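Local coordinates for protein thiosulfate sulfurtransferase YnjE (Escherichia coli, PDB 2WLR) that transfers sulfur from thiosulfate to cyanide, yielding thiocyanate and sulfite, as a periplasmic monomer built from rhodanese modules, at residues N32-T37 / V140-A145; A80-D85 / S107-E112. All coordinates share one frame; numbering follows the deposited sequence.

Interaction 1: N32-T37 / V140-A145; sequences NGWPQT and VTAKPA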
ATOM      1  N   ASN A  32      -4.567 -11.347  -0.737  1.00  6.83           N
ATOM      2  CA  ASN A  32      -5.381 -10.151  -0.527  1.00  6.61           C
ATOM      3  C   ASN A  32      -6.825 -10.303  -1.001  1.00  7.38           C
ATOM      4  O   ASN A  32      -7.711  -9.568  -0.560  1.00  8.29           O
ATOM      5  CB  ASN A  32      -4.768  -8.931  -1.211  1.00  7.27           C
ATOM      6  CG  ASN A  32      -3.461  -8.477  -0.596  1.00  8.45           C
ATOM      7  OD1 ASN A  32      -3.149  -8.792   0.560  1.00  8.40           O
ATOM      8  ND2 ASN A  32      -2.753  -7.628  -1.327  1.00  9.60           N
ATOM      9  N   GLY A  33      -7.050 -11.192  -1.961  1.00  6.83           N
ATOM     10  CA  GLY A  33      -8.401 -11.383  -2.492  1.00  5.65           C
ATOM     11  C   GLY A  33      -8.522 -11.573  -3.983  1.00  6.15           C
ATOM     12  O   GLY A  33      -9.573 -12.011  -4.434  1.00  7.97           O
ATOM     13  N   TRP A  34      -7.508 -11.287  -4.774  1.00  5.93           N
ATOM     14  CA  TRP A  34      -7.616 -11.519  -6.213  1.00  6.27           C
ATOM     15  C   TRP A  34      -7.810 -13.013  -6.445  1.00  7.88           C
ATOM     16  O   TRP A  34      -7.049 -13.834  -5.979  1.00  8.68           O
ATOM     17  CB  TRP A  34      -6.393 -11.060  -6.953  1.00  6.80           C
ATOM     18  CG  TRP A  34      -6.300  -9.585  -7.019  1.00  7.22           C
ATOM     19  CD1 TRP A  34      -5.499  -8.775  -6.256  1.00  7.12           C
ATOM     20  CD2 TRP A  34      -7.043  -8.707  -7.876  1.00  8.50           C
ATOM     21  NE1 TRP A  34      -5.717  -7.490  -6.566  1.00  6.93           N
ATOM     22  CE2 TRP A  34      -6.615  -7.402  -7.595  1.00  7.80           C
ATOM     23  CE3 TRP A  34      -7.996  -8.899  -8.881  1.00  8.61           C
ATOM     24  CZ2 TRP A  34      -7.130  -6.283  -8.247  1.00  9.11           C
ATOM     25  CZ3 TRP A  34      -8.510  -7.807  -9.512  1.00  8.40           C
ATOM     26  CH2 TRP A  34      -8.050  -6.509  -9.237  1.00  9.18           C
ATOM     27  N   PRO A  35      -8.864 -13.381  -7.199  1.00  7.87           N
ATOM     28  CA  PRO A  35      -8.984 -14.804  -7.518  1.00  9.18           C
ATOM     29  C   PRO A  35      -7.912 -15.275  -8.515  1.00  8.91           C
ATOM     30  O   PRO A  35      -7.466 -14.512  -9.368  1.00  9.53           O
ATOM     31  CB  PRO A  35     -10.394 -14.904  -8.111  1.00  9.16           C
ATOM     32  CG  PRO A  35     -11.070 -13.620  -7.846  1.00 11.72           C
ATOM     33  CD  PRO A  35     -10.016 -12.589  -7.636  1.00  9.02           C
ATOM     34  N   GLN A  36      -7.553 -16.543  -8.447  1.00  8.56           N
ATOM     35  CA  GLN A  36      -6.574 -17.105  -9.362  1.00  9.26           C
ATOM     36  C   GLN A  36      -7.176 -17.369 -10.747  1.00  9.43           C
ATOM     37  O   GLN A  36      -6.435 -17.527 -11.703  1.00 10.95           O
ATOM     38  CB  GLN A  36      -5.954 -18.367  -8.770  1.00  9.70           C
ATOM     39  CG  GLN A  36      -5.180 -18.073  -7.454  1.00 11.06           C
ATOM     40  CD  GLN A  36      -4.472 -19.270  -6.899  1.00 10.48           C
ATOM     41  OE1 GLN A  36      -4.911 -19.868  -5.914  1.00 11.79           O
ATOM     42  NE2 GLN A  36      -3.326 -19.602  -7.499  1.00 11.92           N
ATOM     43  N   THR A  37      -8.502 -17.474 -10.807  1.00  9.19           N
ATOM     44  CA  THR A  37      -9.255 -17.643 -12.073  1.00  9.13           C
ATOM     45  C   THR A  37     -10.543 -16.851 -11.897  1.00  9.10           C
ATOM     46  O   THR A  37     -10.962 -16.557 -10.782  1.00 10.11           O
ATOM     47  CB  THR A  37      -9.663 -19.104 -12.306  1.00  9.54           C
ATOM     48  OG1 THR A  37     -10.411 -19.573 -11.180  1.00 11.80           O
ATOM     49  CG2 THR A  37      -8.433 -19.985 -12.509  1.00 10.80           C
ATOM     50  N   VAL A 140     -11.382  -9.694 -16.899  1.00 12.31           N
ATOM     51  CA  VAL A 140     -10.687  -9.751 -15.612  1.00 11.84           C
ATOM     52  C   VAL A 140     -11.640  -9.463 -14.494  1.00 11.20           C
ATOM     53  O   VAL A 140     -12.681  -8.822 -14.675  1.00 12.29           O
ATOM     54  CB  VAL A 140      -9.517  -8.721 -15.567  1.00 12.00           C
ATOM     55  CG1 VAL A 140      -8.499  -8.964 -16.688  1.00 14.34           C
ATOM     56  CG2 VAL A 140     -10.061  -7.291 -15.618  1.00 12.17           C
ATOM     57  N   THR A 141     -11.271  -9.919 -13.300  1.00 10.57           N
ATOM     58  CA  THR A 141     -11.981  -9.607 -12.082  1.00 10.06           C
ATOM     59  C   THR A 141     -11.971  -8.100 -11.845  1.00 10.12           C
ATOM     60  O   THR A 141     -10.941  -7.452 -12.091  1.00 10.52           O
ATOM     61  CB  THR A 141     -11.315 -10.295 -10.879  1.00  9.88           C
ATOM     62  OG1 THR A 141     -11.291 -11.710 -11.086  1.00 10.04           O
ATOM     63  CG2 THR A 141     -11.996 -10.001  -9.566  1.00 10.69           C
ATOM     64  N   ALA A 142     -13.078  -7.562 -11.361  1.00  9.99           N
ATOM     65  CA  ALA A 142     -13.162  -6.142 -10.974  1.00 10.66           C
ATOM     66  C   ALA A 142     -12.681  -5.246 -12.103  1.00 12.25           C
ATOM     67  O   ALA A 142     -11.893  -4.319 -11.927  1.00 11.33           O
ATOM     68  CB  ALA A 142     -12.366  -5.909  -9.695  1.00 10.82           C
ATOM     69  N   LYS A 143     -13.194  -5.507 -13.296  1.00 13.33           N
ATOM     70  CA  LYS A 143     -12.882  -4.724 -14.483  1.00 15.54           C
ATOM     71  C   LYS A 143     -13.363  -3.276 -14.315  1.00 14.66           C
ATOM     72  O   LYS A 143     -14.410  -3.030 -13.711  1.00 16.08           O
ATOM     73  CB  LYS A 143     -13.563  -5.357 -15.712  1.00 16.44           C
ATOM     74  CG  LYS A 143     -13.163  -4.752 -17.036  1.00 21.02           C
ATOM     75  CD  LYS A 143     -14.078  -5.161 -18.171  1.00 25.39           C
ATOM     76  CE  LYS A 143     -13.498  -4.674 -19.511  1.00 26.85           C
ATOM     77  NZ  LYS A 143     -14.224  -5.196 -20.702  1.00 30.76           N
ATOM     78  N   PRO A 144     -12.588  -2.312 -14.832  1.00 14.61           N
ATOM     79  CA  PRO A 144     -13.136  -0.960 -14.866  1.00 15.11           C
ATOM     80  C   PRO A 144     -14.539  -0.892 -15.496  1.00 15.87           C
ATOM     81  O   PRO A 144     -14.780  -1.580 -16.478  1.00 17.57           O
ATOM     82  CB  PRO A 144     -12.135  -0.202 -15.736  1.00 15.01           C
ATOM     83  CG  PRO A 144     -10.876  -0.921 -15.627  1.00 15.28           C
ATOM     84  CD  PRO A 144     -11.255  -2.385 -15.446  1.00 14.58           C
ATOM     85  N   ALA A 145     -15.413  -0.083 -14.910  1.00 16.70           N
ATOM     86  CA  ALA A 145     -16.797   0.093 -15.373  1.00 17.93           C
ATOM     87  C   ALA A 145     -16.838   0.584 -16.811  1.00 18.78           C
ATOM     88  O   ALA A 145     -17.733   0.192 -17.575  1.00 20.82           O
ATOM     89  CB  ALA A 145     -17.535   1.072 -14.488  1.00 18.25           C
TER
HETATM   90  O   HOH W   1      -9.347 -13.787 -12.105  1.00 35.13           O

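Interaction 2: A80-D85 / S107-E112; sequences ALYGND and SDALSE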
ATOM      1  N   ALA A  80      -0.128 -25.100   9.153  1.00 11.93           N
ATOM      2  CA  ALA A  80      -0.675 -25.805   7.997  1.00 11.56           C
ATOM      3  C   ALA A  80      -0.538 -24.909   6.779  1.00 10.09           C
ATOM      4  O   ALA A  80      -1.076 -23.795   6.758  1.00 10.32           O
ATOM      5  CB  ALA A  80      -2.113 -26.154   8.213  1.00 12.04           C
ATOM      6  N   LEU A  81       0.193 -25.389   5.785  1.00  9.71           N
ATOM      7  CA  LEU A  81       0.498 -24.639   4.571  1.00  9.99           C
ATOM      8  C   LEU A  81      -0.503 -24.919   3.484  1.00  9.37           C
ATOM      9  O   LEU A  81      -1.077 -26.013   3.393  1.00  9.73           O
ATOM     10  CB  LEU A  81       1.874 -25.016   4.037  1.00 10.51           C
ATOM     11  CG  LEU A  81       3.046 -25.013   5.013  1.00 14.47           C
ATOM     12  CD1 LEU A  81       4.351 -25.247   4.297  1.00 15.27           C
ATOM     13  CD2 LEU A  81       3.114 -23.768   5.819  1.00 16.05           C
ATOM     14  N   TYR A  82      -0.736 -23.917   2.644  1.00  8.83           N
ATOM     15  CA  TYR A  82      -1.472 -24.142   1.418  1.00  8.12           C
ATOM     16  C   TYR A  82      -0.999 -23.296   0.270  1.00  8.25           C
ATOM     17  O   TYR A  82      -0.202 -22.354   0.432  1.00  7.58           O
ATOM     18  CB  TYR A  82      -2.980 -24.028   1.649  1.00  7.10           C
ATOM     19  CG  TYR A  82      -3.454 -22.625   1.984  1.00  7.46           C
ATOM     20  CD1 TYR A  82      -3.519 -22.185   3.294  1.00  6.87           C
ATOM     21  CD2 TYR A  82      -3.922 -21.786   1.001  1.00  8.25           C
ATOM     22  CE1 TYR A  82      -3.975 -20.902   3.612  1.00  7.52           C
ATOM     23  CE2 TYR A  82      -4.365 -20.511   1.299  1.00  6.91           C
ATOM     24  CZ  TYR A  82      -4.422 -20.070   2.606  1.00  7.23           C
ATOM     25  OH  TYR A  82      -4.881 -18.793   2.837  1.00  7.31           O
ATOM     26  N   GLY A  83      -1.446 -23.671  -0.909  1.00  8.48           N
ATOM     27  CA  GLY A  83      -1.009 -23.089  -2.147  1.00  9.28           C
ATOM     28  C   GLY A  83      -0.600 -24.145  -3.137  1.00 10.75           C
ATOM     29  O   GLY A  83      -0.983 -25.305  -2.995  1.00 11.30           O
ATOM     30  N   ASN A  84       0.162 -23.752  -4.148  1.00 11.03           N
ATOM     31  CA  ASN A  84       0.638 -24.774  -5.080  1.00 11.89           C
ATOM     32  C   ASN A  84       1.705 -25.665  -4.467  1.00 12.15           C
ATOM     33  O   ASN A  84       2.384 -25.274  -3.515  1.00 11.36           O
ATOM     34  CB  ASN A  84       1.028 -24.220  -6.422  1.00 13.74           C
ATOM     35  CG  ASN A  84       2.259 -23.404  -6.382  1.00 15.39           C
ATOM     36  OD1 ASN A  84       3.371 -23.934  -6.181  1.00 18.07           O
ATOM     37  ND2 ASN A  84       2.113 -22.115  -6.621  1.00 21.30           N
ATOM     38  N   ASP A  85       1.792 -26.893  -4.973  1.00 12.54           N
ATOM     39  CA  ASP A  85       2.637 -27.893  -4.351  1.00 13.88           C
ATOM     40  C   ASP A  85       4.093 -27.472  -4.265  1.00 13.26           C
ATOM     41  O   ASP A  85       4.763 -27.717  -3.279  1.00 13.75           O
ATOM     42  CB  ASP A  85       2.561 -29.236  -5.095  1.00 14.43           C
ATOM     43  CG  ASP A  85       1.268 -29.941  -4.915  1.00 19.58           C
ATOM     44  OD1 ASP A  85       0.398 -29.461  -4.157  1.00 21.73           O
ATOM     45  OD2 ASP A  85       1.145 -31.035  -5.537  1.00 24.75           O
ATOM     46  N   SER A 107      -5.518 -29.396   4.541  1.00 14.23           N
ATOM     47  CA  SER A 107      -6.066 -30.332   3.559  1.00 15.38           C
ATOM     48  C   SER A 107      -7.251 -29.787   2.796  1.00 15.60           C
ATOM     49  O   SER A 107      -7.370 -30.048   1.601  1.00 17.26           O
ATOM     50  CB  SER A 107      -6.455 -31.677   4.190  1.00 16.27           C
ATOM     51  OG  SER A 107      -7.314 -31.504   5.279  1.00 18.87           O
ATOM     52  N   ASP A 108      -8.071 -28.983   3.464  1.00 14.80           N
ATOM     53  CA  ASP A 108      -9.283 -28.431   2.853  1.00 13.86           C
ATOM     54  C   ASP A 108      -9.125 -26.966   2.423  1.00 12.67           C
ATOM     55  O   ASP A 108     -10.108 -26.291   2.171  1.00 11.45           O
ATOM     56  CB  ASP A 108     -10.539 -28.641   3.748  1.00 13.73           C
ATOM     57  CG  ASP A 108     -10.504 -27.857   5.059  1.00 15.27           C
ATOM     58  OD1 ASP A 108      -9.406 -27.405   5.476  1.00 15.02           O
ATOM     59  OD2 ASP A 108     -11.588 -27.662   5.661  1.00 18.28           O
ATOM     60  N   ALA A 109      -7.883 -26.489   2.320  1.00 11.30           N
ATOM     61  CA  ALA A 109      -7.624 -25.103   1.954  1.00 10.79           C
ATOM     62  C   ALA A 109      -8.283 -24.692   0.655  1.00 11.21           C
ATOM     63  O   ALA A 109      -8.141 -25.382  -0.339  1.00 12.74           O
ATOM     64  CB  ALA A 109      -6.134 -24.853   1.838  1.00 10.93           C
ATOM     65  N   LEU A 110      -8.969 -23.546   0.681  1.00 10.74           N
ATOM     66  CA  LEU A 110      -9.637 -22.944  -0.477  1.00 11.68           C
ATOM     67  C   LEU A 110     -10.830 -23.749  -1.009  1.00 11.58           C
ATOM     68  O   LEU A 110     -11.396 -23.374  -2.034  1.00 13.18           O
ATOM     69  CB  LEU A 110      -8.646 -22.631  -1.594  1.00 12.36           C
ATOM     70  CG  LEU A 110      -7.367 -21.898  -1.154  1.00 11.86           C
ATOM     71  CD1 LEU A 110      -6.394 -21.770  -2.330  1.00 13.60           C
ATOM     72  CD2 LEU A 110      -7.685 -20.535  -0.621  1.00 13.88           C
ATOM     73  N   SER A 111     -11.236 -24.808  -0.326  1.00 12.51           N
ATOM     74  CA  SER A 111     -12.372 -25.622  -0.795  1.00 12.57           C
ATOM     75  C   SER A 111     -13.747 -25.070  -0.434  1.00 12.95           C
ATOM     76  O   SER A 111     -14.754 -25.577  -0.919  1.00 13.96           O
ATOM     77  CB  SER A 111     -12.262 -27.029  -0.260  1.00 12.49           C
ATOM     78  OG  SER A 111     -12.419 -27.045   1.148  1.00 13.68           O
ATOM     79  N   GLU A 112     -13.791 -24.090   0.465  1.00 12.54           N
ATOM     80  CA  GLU A 112     -15.016 -23.409   0.849  1.00 12.16           C
ATOM     81  C   GLU A 112     -14.842 -21.901   0.599  1.00 12.68           C
ATOM     82  O   GLU A 112     -14.467 -21.148   1.486  1.00 10.90           O
ATOM     83  CB  GLU A 112     -15.296 -23.697   2.314  1.00 13.22           C
ATOM     84  CG  GLU A 112     -15.540 -25.158   2.620  1.00 16.01           C
ATOM     85  CD  GLU A 112     -16.838 -25.739   2.058  1.00 20.29           C
ATOM     86  OE1 GLU A 112     -17.688 -24.987   1.518  1.00 22.39           O
ATOM     87  OE2 GLU A 112     -16.982 -26.984   2.183  1.00 24.07           O
TER

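Interaction 1: N32-T37 / V140-A145
The indole of Trp34 presents the edge of its six-membered ring to Thr141: the carbonyl O of Thr141 lies in the ring plane, 3.6 Å from Trp34 CZ3. Ala142 comes to the same corner obliquely, its CB 4.3 Å from Trp34 CZ3. Around the indole, Tyr127 and Phe122 make edge-to-face contacts and the ring of Trp130 is inclined by about 50°. The contact joins two rhodanese modules through irregular loops: 32-37 leaves helix 28-32 of the first, and 140-145 precedes strand 148-154 of the second. A Schellman motif ends helix 28-32 at Gly33, whose positive phi takes the chain out of the helix just before Trp34. With chi1 at -72° the indole turns away from its own carbonyl, and its six-membered ring extends across to Thr141. On the pyrrole side, Trp34 NE1 is hydrogen-bonded to Leu125 O, which fixes how the ring is turned. Thr141 O takes a hydrogen bond from Trp130 NE1, so this one carbonyl meets the rim of one indole and the N-H of another. The Thr141 side chain slides past Trp34, with Thr141 CB 4.0 Å from Trp34 CZ3, and reaches the pyrrolidine of Pro35 with both branches. Its methyl CG2, anti to the backbone N, packs 3.8 Å from Pro35 CD, and the hydroxyl on the other branch approaches CG and CD of the same ring. No direct hydrogen bond crosses between the loops; the polar link is a bridging water. This water sits 3.0 Å from Thr141 OG1 and makes a weak, longer bond of 3.4 Å to Pro35 O.

Interaction 2: A80-D85 / S107-E112
Tyr82, the last residue of strand 79-82, lies against the apex of a type II beta turn that runs from Asp108 to Ser111. Strand 79-82, helix 85-97 and strand 103-105 form a beta-alpha-beta crossover of the first rhodanese module, and the turn follows its second strand. Tyr82 CB packs tightly on the methyl of Ala109, the two CB atoms 3.3 Å apart. With chi1 at 68° the ring sits over its own backbone and passes beside that methyl: Ala109 CB is 3.5 Å from Tyr82 CG, and CD1 and CD2 flank it at longer range. Further out, CD2 nears CG of Leu110, and Tyr82 CE2 meets Leu110 CD2 at 3.8 Å. The leucine branch crosses the tyrosine at about a right angle, oblique to its ring. At the tip, OH is hydrogen-bonded to Glu45 N; the carboxylate of Glu45 in turn accepts a hydrogen bond from Leu110 N, tying ring and turn to one outside residue. Replacing Tyr82 by an alanine would remove the ring and is likely to leave a gap beside Leu110 and Glu45 N without its hydroxyl partner. In the turn itself, with Leu110 at positive phi, Asp108 O accepts both Ser111 N and Ser111 OG, the two donors coming from one face of the carbonyl plane, with OG 2.6 Å away.

Overall arrangement
Both contacts are partly buried and have no direct hydrogen bond between their segments, yet they work at different levels of the fold. Interaction 2 is internal to the first rhodanese module, setting the end of a sheet strand against a turn; interaction 1 links that module to the second, loop against loop. The chemistry follows: largely apolar in interaction 2, a tyrosine on aliphatic side chains; in interaction 1 a tryptophan rim meeting a carbonyl, plus a water bridge. Interaction 2 is nested in the chain between the segments of interaction 1, with centres about 20 Å apart. Both lie away from the catalytic Cys365, and interaction 2 is farther from the chain centre.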